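Local coordinates for protein beta-lactamase Mb2281c (Mycobacterium bovis, PDB 3I7J) that is probably a serine hydrolase of the beta-lactamase family, the group named for opening beta-lactam rings, at residues 121-125 / 126-130; 100-103 / 104-108; 4-7 / 8-12. All coordinates share one frame; numbering follows the deposited sequence.

Contact 1: residues 121-125 / 126-130; sequences RYLTE and AVCEP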
loop_
_atom_site.group_PDB
_atom_site.type_symbol
_atom_site.label_atom_id
_atom_site.label_comp_id
_atom_site.label_asym_id
_atom_site.label_seq_id
_atom_site.Cartn_x
_atom_site.Cartn_y
_atom_site.Cartn_z
ATOM N N ARG A 121 -5.261 -8.915 15.176
ATOM C CA ARG A 121 -5.544 -8.080 16.331
ATOM C C ARG A 121 -4.460 -7.030 16.505
ATOM O O ARG A 121 -4.737 -5.923 16.951
ATOM C CB ARG A 121 -5.650 -8.942 17.591
ATOM C CG ARG A 121 -5.789 -8.161 18.884
ATOM C CD ARG A 121 -5.778 -9.105 20.071
ATOM N NE ARG A 121 -5.833 -8.401 21.347
ATOM C CZ ARG A 121 -5.881 -9.006 22.530
ATOM N NH1 ARG A 121 -5.876 -10.331 22.596
ATOM N NH2 ARG A 121 -5.947 -8.289 23.647
ATOM N N TYR A 122 -3.225 -7.373 16.152
ATOM C CA TYR A 122 -2.133 -6.420 16.276
ATOM C C TYR A 122 -2.359 -5.258 15.312
ATOM O O TYR A 122 -2.129 -4.095 15.656
ATOM C CB TYR A 122 -0.786 -7.077 15.963
ATOM C CG TYR A 122 0.374 -6.131 16.180
ATOM C CD1 TYR A 122 0.955 -5.992 17.442
ATOM C CD2 TYR A 122 0.827 -5.299 15.148
ATOM C CE1 TYR A 122 1.946 -5.049 17.677
ATOM C CE2 TYR A 122 1.821 -4.350 15.374
ATOM C CZ TYR A 122 2.370 -4.230 16.642
ATOM O OH TYR A 122 3.324 -3.278 16.889
ATOM N N LEU A 123 -2.799 -5.577 14.096
ATOM C CA LEU A 123 -3.068 -4.552 13.085
ATOM C C LEU A 123 -4.099 -3.553 13.602
ATOM O O LEU A 123 -3.924 -2.340 13.483
ATOM C CB LEU A 123 -3.594 -5.201 11.796
ATOM C CG LEU A 123 -4.226 -4.253 10.763
ATOM C CD1 LEU A 123 -3.225 -3.175 10.355
ATOM C CD2 LEU A 123 -4.668 -5.052 9.551
ATOM N N THR A 124 -5.173 -4.083 14.176
ATOM C CA THR A 124 -6.255 -3.269 14.711
ATOM C C THR A 124 -5.776 -2.322 15.807
ATOM O O THR A 124 -6.014 -1.121 15.742
ATOM C CB THR A 124 -7.377 -4.164 15.285
ATOM O OG1 THR A 124 -7.870 -5.030 14.257
ATOM C CG2 THR A 124 -8.523 -3.324 15.826
ATOM N N GLU A 125 -5.085 -2.865 16.804
ATOM C CA GLU A 125 -4.607 -2.067 17.923
ATOM C C GLU A 125 -3.476 -1.109 17.589
ATOM O O GLU A 125 -3.324 -0.074 18.235
ATOM C CB GLU A 125 -4.163 -2.980 19.071
ATOM C CG GLU A 125 -5.162 -4.075 19.422
ATOM C CD GLU A 125 -4.684 -4.976 20.554
ATOM O OE1 GLU A 125 -3.466 -5.007 20.827
ATOM O OE2 GLU A 125 -5.528 -5.665 21.160
ATOM N N ALA A 126 -2.673 -1.430 16.586
ATOM C CA ALA A 126 -1.551 -0.559 16.253
ATOM C C ALA A 126 -1.851 0.479 15.180
ATOM O O ALA A 126 -1.216 1.534 15.134
ATOM C CB ALA A 126 -0.356 -1.411 15.824
ATOM N N VAL A 127 -2.832 0.192 14.335
ATOM C CA VAL A 127 -3.150 1.086 13.233
ATOM C C VAL A 127 -4.604 1.528 13.117
ATOM O O VAL A 127 -4.904 2.714 13.179
ATOM C CB VAL A 127 -2.745 0.415 11.904
ATOM C CG1 VAL A 127 -3.122 1.295 10.730
ATOM C CG2 VAL A 127 -1.247 0.127 11.912
ATOM N N CYS A 128 -5.496 0.563 12.937
ATOM C CA CYS A 128 -6.905 0.852 12.754
ATOM C C CYS A 128 -7.610 1.536 13.925
ATOM O O CYS A 128 -8.267 2.561 13.740
ATOM C CB CYS A 128 -7.625 -0.432 12.359
ATOM S SG CYS A 128 -7.027 -1.103 10.782
ATOM N N GLU A 129 -7.465 0.981 15.121
ATOM C CA GLU A 129 -8.091 1.531 16.314
ATOM C C GLU A 129 -7.599 2.962 16.592
ATOM O O GLU A 129 -8.399 3.868 16.825
ATOM C CB GLU A 129 -7.787 0.601 17.496
ATOM C CG GLU A 129 -8.643 0.777 18.736
ATOM C CD GLU A 129 -8.432 2.114 19.415
ATOM O OE1 GLU A 129 -7.262 2.547 19.550
ATOM O OE2 GLU A 129 -9.438 2.728 19.831
ATOM N N PRO A 130 -6.277 3.192 16.554
ATOM C CA PRO A 130 -5.793 4.555 16.816
ATOM C C PRO A 130 -6.308 5.602 15.826
ATOM O O PRO A 130 -6.481 6.767 16.183
ATOM C CB PRO A 130 -4.270 4.404 16.759
ATOM C CG PRO A 130 -4.053 2.983 17.217
ATOM C CD PRO A 130 -5.154 2.244 16.462
#

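Contact 2: residues 100-103 / 104-108; sequences SNYG and FTVLA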
loop_
_atom_site.group_PDB
_atom_site.type_symbol
_atom_site.label_atom_id
_atom_site.label_comp_id
_atom_site.label_asym_id
_atom_site.label_seq_id
_atom_site.Cartn_x
_atom_site.Cartn_y
_atom_site.Cartn_z
ATOM N N SER A 100 6.149 -10.121 -3.457
ATOM C CA SER A 100 5.790 -11.386 -2.824
ATOM C C SER A 100 4.706 -11.307 -1.760
ATOM O O SER A 100 4.764 -10.468 -0.856
ATOM C CB SER A 100 7.033 -12.028 -2.203
ATOM O OG SER A 100 6.686 -13.198 -1.480
ATOM N N ASN A 101 3.709 -12.181 -1.881
ATOM C CA ASN A 101 2.639 -12.254 -0.891
ATOM C C ASN A 101 3.183 -13.006 0.320
ATOM O O ASN A 101 2.996 -12.571 1.451
ATOM C CB ASN A 101 1.434 -13.035 -1.418
ATOM C CG ASN A 101 0.543 -12.216 -2.344
ATOM O OD1 ASN A 101 -0.362 -12.762 -2.965
ATOM N ND2 ASN A 101 0.787 -10.911 -2.431
ATOM N N TYR A 102 3.858 -14.132 0.078
ATOM C CA TYR A 102 4.384 -14.928 1.177
ATOM C C TYR A 102 5.399 -14.140 1.999
ATOM O O TYR A 102 5.562 -14.390 3.194
ATOM C CB TYR A 102 4.991 -16.241 0.660
ATOM C CG TYR A 102 5.366 -17.204 1.768
ATOM C CD1 TYR A 102 6.682 -17.306 2.208
ATOM C CD2 TYR A 102 4.388 -17.948 2.436
ATOM C CE1 TYR A 102 7.019 -18.115 3.290
ATOM C CE2 TYR A 102 4.716 -18.765 3.524
ATOM C CZ TYR A 102 6.033 -18.838 3.946
ATOM O OH TYR A 102 6.372 -19.617 5.033
ATOM N N GLY A 103 6.074 -13.188 1.360
ATOM C CA GLY A 103 7.024 -12.358 2.075
ATOM C C GLY A 103 6.288 -11.605 3.175
ATOM O O GLY A 103 6.824 -11.409 4.264
ATOM N N PHE A 104 5.049 -11.192 2.910
ATOM C CA PHE A 104 4.282 -10.471 3.917
ATOM C C PHE A 104 3.726 -11.408 4.979
ATOM O O PHE A 104 3.461 -10.982 6.102
ATOM C CB PHE A 104 3.149 -9.650 3.277
ATOM C CG PHE A 104 3.497 -8.193 3.068
ATOM C CD1 PHE A 104 4.706 -7.831 2.473
ATOM C CD2 PHE A 104 2.619 -7.187 3.461
ATOM C CE1 PHE A 104 5.041 -6.488 2.273
ATOM C CE2 PHE A 104 2.940 -5.836 3.265
ATOM C CZ PHE A 104 4.155 -5.492 2.671
ATOM N N THR A 105 3.550 -12.683 4.646
ATOM C CA THR A 105 3.056 -13.616 5.651
ATOM C C THR A 105 4.175 -13.863 6.651
ATOM O O THR A 105 3.920 -13.956 7.846
ATOM C CB THR A 105 2.624 -14.969 5.053
ATOM O OG1 THR A 105 3.742 -15.570 4.402
ATOM C CG2 THR A 105 1.503 -14.780 4.055
ATOM N N VAL A 106 5.413 -13.978 6.167
ATOM C CA VAL A 106 6.541 -14.193 7.075
ATOM C C VAL A 106 6.690 -12.954 7.957
ATOM O O VAL A 106 7.029 -13.053 9.143
ATOM C CB VAL A 106 7.866 -14.467 6.314
ATOM C CG1 VAL A 106 9.012 -14.672 7.317
ATOM C CG2 VAL A 106 7.722 -15.726 5.462
ATOM N N LEU A 107 6.407 -11.791 7.375
ATOM C CA LEU A 107 6.481 -10.518 8.094
ATOM C C LEU A 107 5.444 -10.501 9.216
ATOM O O LEU A 107 5.768 -10.216 10.370
ATOM C CB LEU A 107 6.212 -9.355 7.139
ATOM C CG LEU A 107 6.133 -7.962 7.769
ATOM C CD1 LEU A 107 7.484 -7.608 8.375
ATOM C CD2 LEU A 107 5.750 -6.940 6.699
ATOM N N ALA A 108 4.198 -10.810 8.865
ATOM C CA ALA A 108 3.118 -10.843 9.839
ATOM C C ALA A 108 3.422 -11.881 10.924
ATOM O O ALA A 108 3.124 -11.663 12.096
ATOM C CB ALA A 108 1.783 -11.178 9.145
#

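Contact 3: residues 4-7 / 8-12; sequences LEVL and GGWPV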
loop_
_atom_site.group_PDB
_atom_site.type_symbol
_atom_site.label_atom_id
_atom_site.label_comp_id
_atom_site.label_asym_id
_atom_site.label_seq_id
_atom_site.Cartn_x
_atom_site.Cartn_y
_atom_site.Cartn_z
ATOM N N LEU A 4 -13.862 13.188 -9.548
ATOM C CA LEU A 4 -14.363 11.891 -9.118
ATOM C C LEU A 4 -15.669 11.478 -9.801
ATOM O O LEU A 4 -16.057 10.313 -9.752
ATOM C CB LEU A 4 -14.559 11.863 -7.596
ATOM C CG LEU A 4 -13.332 12.127 -6.720
ATOM C CD1 LEU A 4 -13.709 11.911 -5.274
ATOM C CD2 LEU A 4 -12.177 11.195 -7.114
ATOM N N GLU A 5 -16.346 12.421 -10.444
ATOM C CA GLU A 5 -17.601 12.096 -11.103
ATOM C C GLU A 5 -17.404 11.123 -12.259
ATOM O O GLU A 5 -18.317 10.383 -12.622
ATOM C CB GLU A 5 -18.282 13.370 -11.589
ATOM C CG GLU A 5 -18.667 14.299 -10.457
ATOM C CD GLU A 5 -19.343 15.563 -10.950
ATOM O OE1 GLU A 5 -20.367 15.447 -11.651
ATOM O OE2 GLU A 5 -18.849 16.666 -10.637
ATOM N N VAL A 6 -16.202 11.099 -12.825
ATOM C CA VAL A 6 -15.933 10.197 -13.932
ATOM C C VAL A 6 -16.214 8.747 -13.532
ATOM O O VAL A 6 -16.335 7.877 -14.389
ATOM C CB VAL A 6 -14.464 10.295 -14.392
ATOM C CG1 VAL A 6 -13.537 9.691 -13.327
ATOM C CG2 VAL A 6 -14.291 9.578 -15.727
ATOM N N LEU A 7 -16.312 8.483 -12.233
ATOM C CA LEU A 7 -16.575 7.132 -11.756
ATOM C C LEU A 7 -17.934 6.623 -12.226
ATOM O O LEU A 7 -18.110 5.427 -12.460
ATOM C CB LEU A 7 -16.511 7.087 -10.226
ATOM C CG LEU A 7 -15.301 6.397 -9.583
ATOM C CD1 LEU A 7 -14.017 7.089 -9.991
ATOM C CD2 LEU A 7 -15.457 6.406 -8.073
ATOM N N GLY A 8 -18.894 7.532 -12.360
ATOM C CA GLY A 8 -20.224 7.146 -12.802
ATOM C C GLY A 8 -20.226 6.525 -14.185
ATOM O O GLY A 8 -21.136 5.776 -14.532
ATOM N N GLY A 9 -19.203 6.831 -14.977
ATOM C CA GLY A 9 -19.127 6.281 -16.317
ATOM C C GLY A 9 -18.190 5.097 -16.422
ATOM O O GLY A 9 -17.953 4.588 -17.516
ATOM N N TRP A 10 -17.651 4.650 -15.289
ATOM C CA TRP A 10 -16.734 3.509 -15.287
ATOM C C TRP A 10 -17.467 2.191 -15.466
ATOM O O TRP A 10 -18.564 1.998 -14.940
ATOM C CB TRP A 10 -15.937 3.459 -13.980
ATOM C CG TRP A 10 -14.735 4.355 -13.952
ATOM C CD1 TRP A 10 -14.523 5.469 -14.713
ATOM C CD2 TRP A 10 -13.608 4.250 -13.073
ATOM N NE1 TRP A 10 -13.340 6.067 -14.361
ATOM C CE2 TRP A 10 -12.757 5.340 -13.354
ATOM C CE3 TRP A 10 -13.237 3.341 -12.070
ATOM C CZ2 TRP A 10 -11.553 5.551 -12.666
ATOM C CZ3 TRP A 10 -12.042 3.550 -11.388
ATOM C CH2 TRP A 10 -11.214 4.648 -11.690
ATOM N N PRO A 11 -16.868 1.266 -16.224
ATOM C CA PRO A 11 -17.466 -0.044 -16.471
ATOM C C PRO A 11 -17.254 -0.996 -15.294
ATOM O O PRO A 11 -16.628 -2.045 -15.438
ATOM C CB PRO A 11 -16.745 -0.510 -17.731
ATOM C CG PRO A 11 -15.372 0.049 -17.529
ATOM C CD PRO A 11 -15.663 1.456 -17.054
ATOM N N VAL A 12 -17.778 -0.623 -14.131
ATOM C CA VAL A 12 -17.650 -1.434 -12.927
ATOM C C VAL A 12 -19.013 -1.532 -12.232
ATOM O O VAL A 12 -19.826 -0.624 -12.330
ATOM C CB VAL A 12 -16.644 -0.801 -11.942
ATOM C CG1 VAL A 12 -15.313 -0.575 -12.636
ATOM C CG2 VAL A 12 -17.202 0.512 -11.409
#

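Contact 1: residues 121-125 / 126-130
Leu123 O takes two backbone donors from the next turn: Val127 N at 2.9 Å, the usual helical bond, and Cys128 N at 3.3 Å, a weak second one. That sharing marks the change from alpha to pi-type spacing around residues 126-128. The same five-residue spacing appears in the bond from Glu129 N to Thr124 O, 2.6 Å long, with an N-H...O angle of 166° and the donor in the carbonyl plane. The helix kinks where Pro130 lacks an N-H, its CG instead lying 3.3 Å from Glu125 O; across this and the wide turn the short axes of 121-125 and 126-130 differ by 44°.

Along the buried side, CD1 of Leu123 meets CB of Val127 at 3.9 Å. CE2 of Tyr122 comes to 3.7 Å from CB of Ala126, with CG of Tyr122 set opposite the backbone N (chi1 -176°). On the exposed side, an extended Arg121 offers NE to Glu125 OE2 in a 2.8 Å salt bridge, in the guanidinium plane but above that of the carboxylate.

Tyr122, Leu123, Ala126 and Val127 pack against helix 42-56, where Glu56 bonds the Tyr122 hydroxyl, while the tyrosine also touches Val111 and Ser115 of helix 101-115.

Contact 2: residues 100-103 / 104-108
Tyr102 O accepts a hydrogen bond from Thr105 OG1, modelled at 2.5 Å; this is shorter than usual, so the exact length is doubtful. The same oxygen accepts the regular helical bond from Val106 N at 3.0 Å and a weak one from Thr105 N. One residue earlier, Asn101 O is shared by Thr105 N, which lies in its carbonyl plane, and Phe104 N at 2.9 Å, which stands 56° out of it. At the helix start Ser100 acts as N-cap, its OG accepting from Gly103 N at 2.9 Å.

Among the side-chain packing contacts, Thr105 OG1 sits 3.1 Å above one face of the Tyr102 ring, displaced toward its rim. Its chi1 of 60° places the hydroxyl between the backbone N and the carbonyl carbon, from where it can reach back to the preceding turn. CG2 of Val106 approaches the same ring, 3.3 Å from CE1 of Tyr102. Within 104-108, Leu107 CD2 lies over the centre of a face of Phe104, whose ring also meets His78 nearly parallel; Phe104 and Leu107 face helix 42-56 at Val46 and Ala50.

Chemically, Ser100 OG joins Gly103 N to Ala83 O and so ties the helix start to the preceding loop, while Thr105 OG1 bonds Tyr102 O, so both hydroxyls are satisfied by backbone groups within a largely buried helix start.

Contact 3: residues 4-7 / 8-12
Three successive i to i+3 bonds wind the backbone as a 3-10 turn: Gly8 N to Glu5 O at 2.9 Å, Gly9 N to Val6 O at 3.1 Å and Trp10 N to Leu7 O at 3.0 Å. All three donors stand well above the plane of the carbonyl they meet, the last by 65°, as the tight winding brings each N-H over its acceptor instead of in front of it.

The side chains of Leu7 and Trp10 meet on the buried side. CD1 of Leu7 lies 3.9 Å from the centroid of the six-membered indole ring of Trp10 and only 9° off its normal, which makes a CH-pi contact over the face. Trp10 brings the ring back over the turn with its CG anti to its own carbonyl carbon, beside the backbone N (chi1 -83°). In the five-membered ring, Trp10 CD1 comes to 3.0 Å from Val6 O. The indole N-H does not use that carbonyl: Trp10 NE1 is 3.5 Å from Val6 O, at a poor angle. Both methyls of Val6 gather near this nitrogen, CG1 at 3.8 Å.

This turn is the N-terminal lead into the six-stranded antiparallel sheet, and its side chains touch both strands 15-21 and 24-29, at one edge of the sheet, and the C-terminal helix 256-271. Leu7 reaches Ala15 and Ala17 of strand 15-21 and His29 of strand 24-29, while Ile263 of the helix touches both Val6 and Leu7. The Trp10 ring also meets that of Trp260.

After Trp10 the chain leaves the 3-10 winding. Pro11 is the centre of an inverse gamma turn, closed by a weak bond from Val12 N to Trp10 O, and its own carbonyl accepts from Arg250 NH1.

How the contacts relate
Along the chain the order is contact 3, contact 2, contact 1. Contact 3 comes just ahead of the first strand of the six-stranded sheet. The other two lie on consecutive helices, 101-115 and 119-131, with centres about 18 Å apart and nearest atoms about 7 Å apart; both helices pack on helix 42-56, which thus links them. Contact 3 is remote, its centre about 32 Å from that of contact 1 and about 34 Å from that of contact 2, across the chain's centre from the latter. A possible SxxK pattern, Ser40 and Lys43, lies at the start of helix 42-56, with Ser40 just before it. Asn101 of contact 2 lies beside this pattern, so that contact probably borders the active site, as in related serine beta-lactamases.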